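Local coordinates for leucine aminopeptidase (Legionella pneumophila, PDB 5GNE), which probably acts as a zinc-dependent aminopeptidase, removing residues from the N-terminal ends of peptide substrates, at residues A138-D146 and K155-K163; V162-S172 and A237-V248. All coordinates share one frame; numbering follows the deposited sequence. Where two conformers were deposited one is given.

How the contacts relate
Contact 1 and contact 2 follow one another along the chain, share Val162 and Lys163, and both use strand 157-164 at one border of the mixed sheet. Their centres lie about 16 Å apart. Contact 1 packs helix 132-151 on this strand; contact 2 sets the corner between strands 157-164 and 170-177 against the loop and helix that follow strand 230-235. They meet directly where Phe161 CD1 lies 3.5 Å from Pro171 CG. Contact 2 reaches the metal centre, since Glu239 binds a zinc ion and the Gln170 side chain is about 7 Å from that of zinc ligand His191; in contact 1 the Ala138 side chain is about 11 Å from it.

Contact 1: residues A138-D146 and K155-K163; sequences AQWFKQQFD and KDVESYFVK
Lys142 sends CG to the side opposite its own backbone N (chi1 -167°) and runs straight until its last torsion, chi4 of -77°, swings NZ toward the hydroxyl of Ser159 on the facing strand. Ser159 in turn holds OG between its backbone N and carbonyl carbon, aiming it at the helix, where Asp146 waits one turn beyond Lys142. Three polar bonds close a small ring: Lys142 NZ donates to Ser159 OG at 2.8 Å, Ser159 OG donates to Asp146 OD1 at a short 2.5 Å, and Lys142 NZ forms a salt bridge with Asp146 OD2 at 3.0 Å. The hydroxyl thus accepts from the ammonium and gives to the carboxylate, which takes it on the syn lone pair of OD1, while the ammonium comes to OD2 from its syn side. Each carboxylate oxygen has its own donor, so the group is held against rotation.

The aliphatic part of Lys142 does a second job. It crosses the Phe161 side chain at about a right angle, with Lys142 CD 3.4 Å from Phe161 CZ, and Gln139 CG lies 4.2 Å from the same CZ. Toward the other end Phe145 sets its ring edge beside the polar cluster, with Asp146 OD1 in the ring plane: Val157 CB stands at the ring edge, 4.0 Å from Phe145 CE2, and Ser159 CB is 4.0 Å from Phe145 CD2. Phe145 also meets Phe220 of helix 202-221, which Val157 touches too, whereas Tyr160 turns to Asp251 of helix 243-254.

Helix 138-146 and strand 157-163 run antiparallel at 172°, their axes 9.1 Å apart at closest approach. This is an alpha-beta hairpin in which helix 132-151 covers one face of the outermost strand 157-164 of the mixed sheet, part of the alpha/beta fold of this M28-family peptidase.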
loop_
_atom_site.group_PDB
_atom_site.type_symbol
_atom_site.label_atom_id
_atom_site.label_comp_id
_atom_site.label_asym_id
_atom_site.label_seq_id
_atom_site.Cartn_x
_atom_site.Cartn_y
_atom_site.Cartn_z
ATOM N N ALA A 138 0.441 -4.506 13.859
ATOM C CA ALA A 138 1.403 -5.197 13.016
ATOM C C ALA A 138 1.583 -6.625 13.510
ATOM O O ALA A 138 1.547 -7.566 12.722
ATOM C CB ALA A 138 2.727 -4.457 12.988
ATOM N N GLN A 139 1.760 -6.789 14.817
ATOM C CA GLN A 139 1.930 -8.132 15.380
ATOM C C GLN A 139 0.717 -8.997 15.127
ATOM O O GLN A 139 0.840 -10.176 14.803
ATOM C CB GLN A 139 2.234 -8.073 16.877
ATOM C CG GLN A 139 3.537 -7.379 17.157
ATOM C CD GLN A 139 3.759 -7.102 18.613
ATOM O OE1 GLN A 139 2.829 -6.779 19.349
ATOM N NE2 GLN A 139 5.007 -7.225 19.046
ATOM N N TRP A 140 -0.454 -8.408 15.306
ATOM C CA TRP A 140 -1.711 -9.074 14.996
ATOM C C TRP A 140 -1.726 -9.644 13.567
ATOM O O TRP A 140 -2.025 -10.819 13.344
ATOM C CB TRP A 140 -2.870 -8.104 15.215
ATOM C CG TRP A 140 -4.197 -8.735 15.041
ATOM C CD1 TRP A 140 -4.874 -9.489 15.961
ATOM C CD2 TRP A 140 -5.035 -8.663 13.885
ATOM N NE1 TRP A 140 -6.075 -9.892 15.446
ATOM C CE2 TRP A 140 -6.201 -9.409 14.171
ATOM C CE3 TRP A 140 -4.915 -8.043 12.634
ATOM C CZ2 TRP A 140 -7.245 -9.550 13.255
ATOM C CZ3 TRP A 140 -5.951 -8.192 11.716
ATOM C CH2 TRP A 140 -7.099 -8.942 12.031
ATOM N N PHE A 141 -1.404 -8.792 12.606
ATOM C CA PHE A 141 -1.423 -9.170 11.210
ATOM C C PHE A 141 -0.544 -10.378 10.957
ATOM O O PHE A 141 -0.971 -11.337 10.310
ATOM C CB PHE A 141 -0.956 -7.991 10.345
ATOM C CG PHE A 141 -0.880 -8.296 8.880
ATOM C CD1 PHE A 141 0.291 -8.797 8.323
ATOM C CD2 PHE A 141 -1.967 -8.051 8.058
ATOM C CE1 PHE A 141 0.377 -9.081 6.975
ATOM C CE2 PHE A 141 -1.904 -8.308 6.702
ATOM C CZ PHE A 141 -0.722 -8.832 6.151
ATOM N N LYS A 142 0.667 -10.348 11.514
ATOM C CA LYS A 142 1.639 -11.425 11.313
ATOM C C LYS A 142 1.049 -12.726 11.821
ATOM O O LYS A 142 1.116 -13.769 11.170
ATOM C CB LYS A 142 2.964 -11.125 12.024
ATOM C CG LYS A 142 4.098 -12.053 11.572
ATOM C CD LYS A 142 5.309 -12.047 12.499
ATOM C CE LYS A 142 6.379 -13.007 11.989
ATOM N NZ LYS A 142 6.036 -14.436 12.284
ATOM N N GLN A 143 0.486 -12.651 13.008
ATOM C CA GLN A 143 -0.077 -13.822 13.650
ATOM C C GLN A 143 -1.309 -14.341 12.903
ATOM O O GLN A 143 -1.526 -15.554 12.848
ATOM C CB GLN A 143 -0.385 -13.491 15.104
ATOM C CG GLN A 143 -1.435 -14.333 15.743
ATOM C CD GLN A 143 -1.841 -13.748 17.064
ATOM O OE1 GLN A 143 -1.042 -13.697 17.999
ATOM N NE2 GLN A 143 -3.071 -13.249 17.141
ATOM N N GLN A 144 -2.102 -13.441 12.315
ATOM C CA GLN A 144 -3.234 -13.870 11.472
ATOM C C GLN A 144 -2.746 -14.704 10.288
ATOM O O GLN A 144 -3.391 -15.665 9.877
ATOM C CB GLN A 144 -4.038 -12.685 10.941
ATOM C CG GLN A 144 -4.711 -11.839 11.985
ATOM C CD GLN A 144 -5.735 -12.609 12.786
ATOM O OE1 GLN A 144 -5.540 -12.845 13.975
ATOM N NE2 GLN A 144 -6.828 -13.013 12.140
ATOM N N PHE A 145 -1.590 -14.340 9.748
ATOM C CA PHE A 145 -1.037 -15.092 8.636
ATOM C C PHE A 145 -0.513 -16.430 9.137
ATOM O O PHE A 145 -0.890 -17.479 8.616
ATOM C CB PHE A 145 0.090 -14.317 7.941
ATOM C CG PHE A 145 0.714 -15.063 6.790
ATOM C CD1 PHE A 145 0.184 -14.957 5.514
ATOM C CD2 PHE A 145 1.820 -15.891 6.986
ATOM C CE1 PHE A 145 0.756 -15.658 4.444
ATOM C CE2 PHE A 145 2.395 -16.591 5.926
ATOM C CZ PHE A 145 1.860 -16.478 4.659
ATOM N N ASP A 146 0.339 -16.386 10.159
ATOM C CA ASP A 146 0.924 -17.594 10.737
ATOM C C ASP A 146 -0.148 -18.611 11.114
ATOM O O ASP A 146 -0.033 -19.805 10.795
ATOM C CB ASP A 146 1.764 -17.248 11.968
ATOM C CG ASP A 146 2.885 -16.285 11.665
ATOM O OD1 ASP A 146 3.332 -16.232 10.496
ATOM O OD2 ASP A 146 3.312 -15.573 12.601
ATOM N N LYS A 155 3.277 -25.452 4.879
ATOM C CA LYS A 155 4.640 -25.270 5.393
ATOM C C LYS A 155 5.407 -24.402 4.433
ATOM O O LYS A 155 6.531 -23.965 4.675
ATOM C CB LYS A 155 5.346 -26.619 5.553
ATOM C CG LYS A 155 4.646 -27.585 6.492
ATOM C CD LYS A 155 4.729 -27.112 7.931
ATOM C CE LYS A 155 4.121 -28.129 8.896
ATOM N NZ LYS A 155 2.634 -28.218 8.779
ATOM N N ASP A 156 4.704 -24.121 3.356
ATOM C CA ASP A 156 5.191 -23.569 2.113
ATOM C C ASP A 156 5.374 -22.037 2.211
ATOM O O ASP A 156 5.404 -21.331 1.204
ATOM C CB ASP A 156 4.167 -23.944 1.042
ATOM C CG ASP A 156 4.657 -23.714 -0.338
ATOM O OD1 ASP A 156 5.876 -23.525 -0.507
ATOM O OD2 ASP A 156 3.810 -23.694 -1.256
ATOM N N VAL A 157 5.515 -21.539 3.437
ATOM C CA VAL A 157 5.285 -20.139 3.753
ATOM C C VAL A 157 6.436 -19.487 4.509
ATOM O O VAL A 157 7.395 -20.146 4.906
ATOM C CB VAL A 157 4.020 -19.960 4.611
ATOM C CG1 VAL A 157 2.817 -20.462 3.873
ATOM C CG2 VAL A 157 4.173 -20.707 5.936
ATOM N N GLU A 158 6.343 -18.170 4.659
ATOM C CA GLU A 158 7.291 -17.419 5.462
ATOM C C GLU A 158 6.609 -16.143 5.956
ATOM O O GLU A 158 5.680 -15.638 5.298
ATOM C CB GLU A 158 8.514 -17.110 4.621
ATOM C CG GLU A 158 9.821 -17.041 5.351
ATOM C CD GLU A 158 10.963 -16.770 4.385
ATOM O OE1 GLU A 158 10.760 -16.958 3.158
ATOM O OE2 GLU A 158 12.065 -16.404 4.848
ATOM N N SER A 159 6.993 -15.663 7.137
ATOM C CA SER A 159 6.553 -14.341 7.604
ATOM C C SER A 159 7.632 -13.696 8.464
ATOM O O SER A 159 8.207 -14.343 9.324
ATOM C CB SER A 159 5.227 -14.422 8.369
ATOM O OG SER A 159 5.389 -15.043 9.631
ATOM N N TYR A 160 7.918 -12.421 8.219
ATOM C CA TYR A 160 8.897 -11.698 9.027
ATOM C C TYR A 160 8.606 -10.224 9.148
ATOM O O TYR A 160 7.954 -9.638 8.291
ATOM C CB TYR A 160 10.296 -11.887 8.468
ATOM C CG TYR A 160 10.412 -11.678 6.985
ATOM C CD1 TYR A 160 10.054 -12.688 6.093
ATOM C CD2 TYR A 160 10.897 -10.487 6.462
ATOM C CE1 TYR A 160 10.177 -12.508 4.719
ATOM C CE2 TYR A 160 11.028 -10.305 5.096
ATOM C CZ TYR A 160 10.672 -11.313 4.226
ATOM O OH TYR A 160 10.802 -11.137 2.863
ATOM N N PHE A 161 9.087 -9.628 10.230
ATOM C CA PHE A 161 9.081 -8.189 10.373
ATOM C C PHE A 161 10.186 -7.565 9.561
ATOM O O PHE A 161 11.264 -8.129 9.442
ATOM C CB PHE A 161 9.221 -7.799 11.830
ATOM C CG PHE A 161 8.089 -8.264 12.662
ATOM C CD1 PHE A 161 6.833 -7.706 12.502
ATOM C CD2 PHE A 161 8.261 -9.291 13.585
ATOM C CE1 PHE A 161 5.760 -8.142 13.262
ATOM C CE2 PHE A 161 7.187 -9.741 14.354
ATOM C CZ PHE A 161 5.934 -9.165 14.194
ATOM N N VAL A 162 9.904 -6.400 8.993
ATOM C CA VAL A 162 10.932 -5.547 8.441
ATOM C C VAL A 162 10.940 -4.221 9.202
ATOM O O VAL A 162 9.975 -3.476 9.167
ATOM C CB VAL A 162 10.733 -5.301 6.956
ATOM C CG1 VAL A 162 11.726 -4.238 6.469
ATOM C CG2 VAL A 162 10.915 -6.621 6.181
ATOM N N LYS A 163 12.027 -3.991 9.930
ATOM C CA LYS A 163 12.240 -2.834 10.785
ATOM C C LYS A 163 11.981 -1.542 10.029
ATOM O O LYS A 163 12.411 -1.394 8.894
ATOM C CB LYS A 163 13.701 -2.853 11.264
ATOM C CG LYS A 163 13.976 -2.612 12.727
ATOM C CD LYS A 163 15.482 -2.797 13.002
ATOM C CE LYS A 163 15.914 -4.272 12.834
ATOM N NZ LYS A 163 17.272 -4.623 13.387
#

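Contact 2: residues V162-S172 and A237-V248; sequences VKTGNKFIQPS and AEERGLIGSGYV. With ZN (zinc ion), chain C.
Tyr247 reaches from helix 243-248 over the bend of 162-172, its ring laid on backbone. Its CB is 3.7 Å from Lys163 O, and CG stays close to the same carbonyl; CD2 then passes Thr164 C and the Thr164 methyl. Tyr247 CE2 lies 3.3 Å from Gly165 N, which sits over one ring face, offset toward the rim. Farther out Tyr247 CZ is 3.5 Å from Gly165 CA, and Tyr247 OH ends 3.6 Å from that CA, where glycine presents no side chain.

Thr164 CG2 meets Ile243 CG2 at 3.9 Å, and Thr164 OG1 donates to Gln170 O at 2.7 Å, closing the bend from within. Arg240 CG makes a CH-pi contact over the Phe168 face, 4.0 Å from the ring centroid; the guanidinium goes on to a salt bridge with Asp196. Gln170, extended from a CG anti to the backbone N (chi1 177°), accepts from Ala237 N at OE1, 3.0 Å away, while its NE2 is held by the carbonyls of Arg127 and Gly134.

Ala237 begins the type I turn 237-240 that carries Glu238 and Glu239. Glu239 OE2 binds zinc with Asp204 and His344, and a zinc-bound water donates to Glu238 OE2, an arrangement consistent with the co-catalytic two-zinc centre of M28 peptidases.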
loop_
_atom_site.group_PDB
_atom_site.type_symbol
_atom_site.label_atom_id
_atom_site.label_comp_id
_atom_site.label_asym_id
_atom_site.label_seq_id
_atom_site.Cartn_x
_atom_site.Cartn_y
_atom_site.Cartn_z
ATOM N N VAL A 162 9.904 -6.400 8.993
ATOM C CA VAL A 162 10.932 -5.547 8.441
ATOM C C VAL A 162 10.940 -4.221 9.202
ATOM O O VAL A 162 9.975 -3.476 9.167
ATOM C CB VAL A 162 10.733 -5.301 6.956
ATOM C CG1 VAL A 162 11.726 -4.238 6.469
ATOM C CG2 VAL A 162 10.915 -6.621 6.181
ATOM N N LYS A 163 12.027 -3.991 9.930
ATOM C CA LYS A 163 12.240 -2.834 10.785
ATOM C C LYS A 163 11.981 -1.542 10.029
ATOM O O LYS A 163 12.411 -1.394 8.894
ATOM C CB LYS A 163 13.701 -2.853 11.264
ATOM C CG LYS A 163 13.976 -2.612 12.727
ATOM C CD LYS A 163 15.482 -2.797 13.002
ATOM C CE LYS A 163 15.914 -4.272 12.834
ATOM N NZ LYS A 163 17.272 -4.623 13.387
ATOM N N THR A 164 11.312 -0.589 10.663
ATOM C CA THR A 164 11.076 0.700 10.015
ATOM C C THR A 164 12.210 1.627 10.420
ATOM O O THR A 164 12.008 2.678 11.019
ATOM C CB THR A 164 9.674 1.279 10.361
ATOM O OG1 THR A 164 8.687 0.288 10.064
ATOM C CG2 THR A 164 9.352 2.510 9.498
ATOM N N GLY A 165 13.417 1.213 10.046
ATOM C CA GLY A 165 14.632 1.893 10.448
ATOM C C GLY A 165 14.674 2.059 11.952
ATOM O O GLY A 165 14.277 1.173 12.709
ATOM N N ASN A 166 15.146 3.213 12.391
ATOM C CA ASN A 166 15.223 3.454 13.828
ATOM C C ASN A 166 14.292 4.584 14.202
ATOM O O ASN A 166 14.338 5.095 15.310
ATOM C CB ASN A 166 16.660 3.772 14.266
ATOM C CG ASN A 166 17.499 2.519 14.497
ATOM O OD1 ASN A 166 17.003 1.498 14.978
ATOM N ND2 ASN A 166 18.781 2.601 14.163
ATOM N N LYS A 167 13.421 4.949 13.273
ATOM C CA LYS A 167 12.561 6.099 13.492
ATOM C C LYS A 167 11.211 5.749 14.071
ATOM O O LYS A 167 10.606 6.580 14.740
ATOM C CB LYS A 167 12.380 6.869 12.178
ATOM C CG LYS A 167 13.665 6.950 11.374
ATOM C CD LYS A 167 13.502 7.746 10.099
ATOM C CE LYS A 167 14.149 9.127 10.219
ATOM N NZ LYS A 167 14.015 9.968 8.972
ATOM N N PHE A 168 10.719 4.545 13.788
ATOM C CA PHE A 168 9.364 4.161 14.208
ATOM C C PHE A 168 9.273 2.749 14.772
ATOM O O PHE A 168 9.709 1.792 14.139
ATOM C CB PHE A 168 8.404 4.327 13.031
ATOM C CG PHE A 168 8.201 5.759 12.612
ATOM C CD1 PHE A 168 7.406 6.613 13.368
ATOM C CD2 PHE A 168 8.857 6.276 11.508
ATOM C CE1 PHE A 168 7.219 7.952 12.985
ATOM C CE2 PHE A 168 8.683 7.609 11.125
ATOM C CZ PHE A 168 7.866 8.446 11.860
ATOM N N ILE A 169 8.682 2.617 15.955
ATOM C CA ILE A 169 8.592 1.313 16.610
ATOM C C ILE A 169 7.700 0.316 15.863
ATOM O O ILE A 169 7.829 -0.889 16.033
ATOM C CB ILE A 169 8.105 1.446 18.078
ATOM C CG1 ILE A 169 6.814 2.255 18.169
ATOM C CG2 ILE A 169 9.169 2.085 18.947
ATOM C CD1 ILE A 169 6.166 2.202 19.546
ATOM N N GLN A 170 6.789 0.805 15.041
ATOM C CA GLN A 170 5.920 -0.092 14.287
ATOM C C GLN A 170 6.662 -0.696 13.090
ATOM O O GLN A 170 7.145 0.024 12.225
ATOM C CB GLN A 170 4.672 0.665 13.825
ATOM C CG GLN A 170 3.717 -0.135 12.971
ATOM C CD GLN A 170 2.663 0.747 12.348
ATOM O OE1 GLN A 170 2.969 1.610 11.534
ATOM N NE2 GLN A 170 1.423 0.546 12.730
ATOM N N PRO A 171 6.745 -2.032 13.026
ATOM C CA PRO A 171 7.436 -2.655 11.895
ATOM C C PRO A 171 6.473 -2.960 10.760
ATOM O O PRO A 171 5.253 -3.020 10.986
ATOM C CB PRO A 171 7.957 -3.960 12.490
ATOM C CG PRO A 171 6.902 -4.324 13.441
ATOM C CD PRO A 171 6.324 -3.038 14.010
ATOM N N SER A 172 7.009 -3.179 9.566
ATOM C CA SER A 172 6.215 -3.724 8.483
ATOM C C SER A 172 6.148 -5.242 8.630
ATOM O O SER A 172 7.010 -5.835 9.272
ATOM C CB SER A 172 6.846 -3.349 7.144
ATOM O OG SER A 172 6.635 -1.985 6.881
ATOM N N ALA A 237 3.907 2.737 8.900
ATOM C CA ALA A 237 4.273 4.136 8.729
ATOM C C ALA A 237 4.024 4.749 7.351
ATOM O O ALA A 237 4.763 5.661 6.917
ATOM C CB ALA A 237 5.768 4.286 9.079
ATOM N N GLU A 238 2.987 4.293 6.662
ATOM C CA GLU A 238 2.669 4.913 5.376
ATOM C C GLU A 238 2.312 6.387 5.570
ATOM O O GLU A 238 2.550 7.217 4.699
ATOM C CB GLU A 238 1.544 4.165 4.677
ATOM C CG GLU A 238 1.191 4.683 3.289
ATOM C CD GLU A 238 0.127 5.779 3.317
ATOM O OE1 GLU A 238 -0.424 6.062 4.412
ATOM O OE2 GLU A 238 -0.164 6.355 2.245
ATOM N N GLU A 239 1.770 6.701 6.740
ATOM C CA GLU A 239 1.348 8.058 7.061
ATOM C C GLU A 239 2.535 8.921 7.460
ATOM O O GLU A 239 2.373 10.076 7.817
ATOM C CB GLU A 239 0.257 8.038 8.155
ATOM C CG GLU A 239 -1.086 7.340 7.711
ATOM C CD GLU A 239 -1.831 8.136 6.649
ATOM O OE1 GLU A 239 -1.275 9.180 6.240
ATOM O OE2 GLU A 239 -2.962 7.749 6.235
ATOM N N ARG A 240 3.736 8.363 7.352
ATOM C CA ARG A 240 4.986 9.099 7.624
ATOM C C ARG A 240 5.863 9.150 6.375
ATOM O O ARG A 240 6.991 8.659 6.372
ATOM C CB ARG A 240 5.761 8.436 8.790
ATOM C CG ARG A 240 4.847 8.026 9.961
ATOM C CD ARG A 240 4.303 9.250 10.723
ATOM N NE ARG A 240 3.416 8.818 11.788
ATOM C CZ ARG A 240 3.054 9.536 12.850
ATOM N NH1 ARG A 240 3.531 10.758 13.049
ATOM N NH2 ARG A 240 2.230 8.995 13.740
ATOM N N GLY A 241 5.340 9.724 5.302
ATOM C CA GLY A 241 6.078 9.816 4.056
ATOM C C GLY A 241 6.452 8.486 3.429
ATOM O O GLY A 241 7.539 8.332 2.860
ATOM N N LEU A 242 5.565 7.510 3.574
ATOM C CA LEU A 242 5.718 6.203 2.920
ATOM C C LEU A 242 6.964 5.450 3.363
ATOM O O LEU A 242 7.465 4.591 2.639
ATOM C CB LEU A 242 5.743 6.352 1.389
ATOM C CG LEU A 242 4.737 7.324 0.762
ATOM C CD1 LEU A 242 4.823 7.275 -0.766
ATOM C CD2 LEU A 242 3.343 7.065 1.253
ATOM N N ILE A 243 7.454 5.733 4.560
ATOM C CA ILE A 243 8.754 5.182 4.940
ATOM C C ILE A 243 8.729 3.657 5.170
ATOM O O ILE A 243 9.726 2.990 4.879
ATOM C CB ILE A 243 9.351 5.913 6.179
ATOM C CG1 ILE A 243 10.824 5.505 6.373
ATOM C CG2 ILE A 243 8.525 5.650 7.413
ATOM C CD1 ILE A 243 11.539 6.155 7.561
ATOM N N GLY A 244 7.608 3.096 5.641
ATOM C CA GLY A 244 7.545 1.649 5.833
ATOM C C GLY A 244 7.815 0.849 4.561
ATOM O O GLY A 244 8.757 0.013 4.530
ATOM N N SER A 245 7.046 1.114 3.500
ATOM C CA SER A 245 7.251 0.442 2.219
ATOM C C SER A 245 8.619 0.779 1.605
ATOM O O SER A 245 9.157 -0.004 0.827
ATOM C CB SER A 245 6.153 0.805 1.209
ATOM O OG SER A 245 5.940 2.198 1.150
ATOM N N GLY A 246 9.142 1.961 1.913
ATOM C CA GLY A 246 10.515 2.299 1.575
ATOM C C GLY A 246 11.454 1.188 2.013
ATOM O O GLY A 246 12.126 0.541 1.206
ATOM N N TYR A 247 11.476 0.947 3.315
ATOM C CA TYR A 247 12.286 -0.136 3.862
ATOM C C TYR A 247 11.957 -1.495 3.264
ATOM O O TYR A 247 12.866 -2.257 2.952
ATOM C CB TYR A 247 12.147 -0.166 5.381
ATOM C CG TYR A 247 12.890 0.984 6.003
ATOM C CD1 TYR A 247 14.266 1.123 5.795
ATOM C CD2 TYR A 247 12.244 1.930 6.783
ATOM C CE1 TYR A 247 14.972 2.167 6.358
ATOM C CE2 TYR A 247 12.944 2.975 7.349
ATOM C CZ TYR A 247 14.311 3.087 7.131
ATOM O OH TYR A 247 15.020 4.118 7.686
ATOM N N VAL A 248 10.669 -1.795 3.091
ATOM C CA VAL A 248 10.302 -3.081 2.508
ATOM C C VAL A 248 10.873 -3.246 1.081
ATOM O O VAL A 248 11.383 -4.320 0.729
ATOM C CB VAL A 248 8.782 -3.290 2.502
ATOM C CG1 VAL A 248 8.432 -4.548 1.739
ATOM C CG2 VAL A 248 8.265 -3.389 3.926
HETATM ZN ZN ZN C . -3.422 8.209 3.980
HETATM O O HOH W 1 -2.951 7.973 1.989
#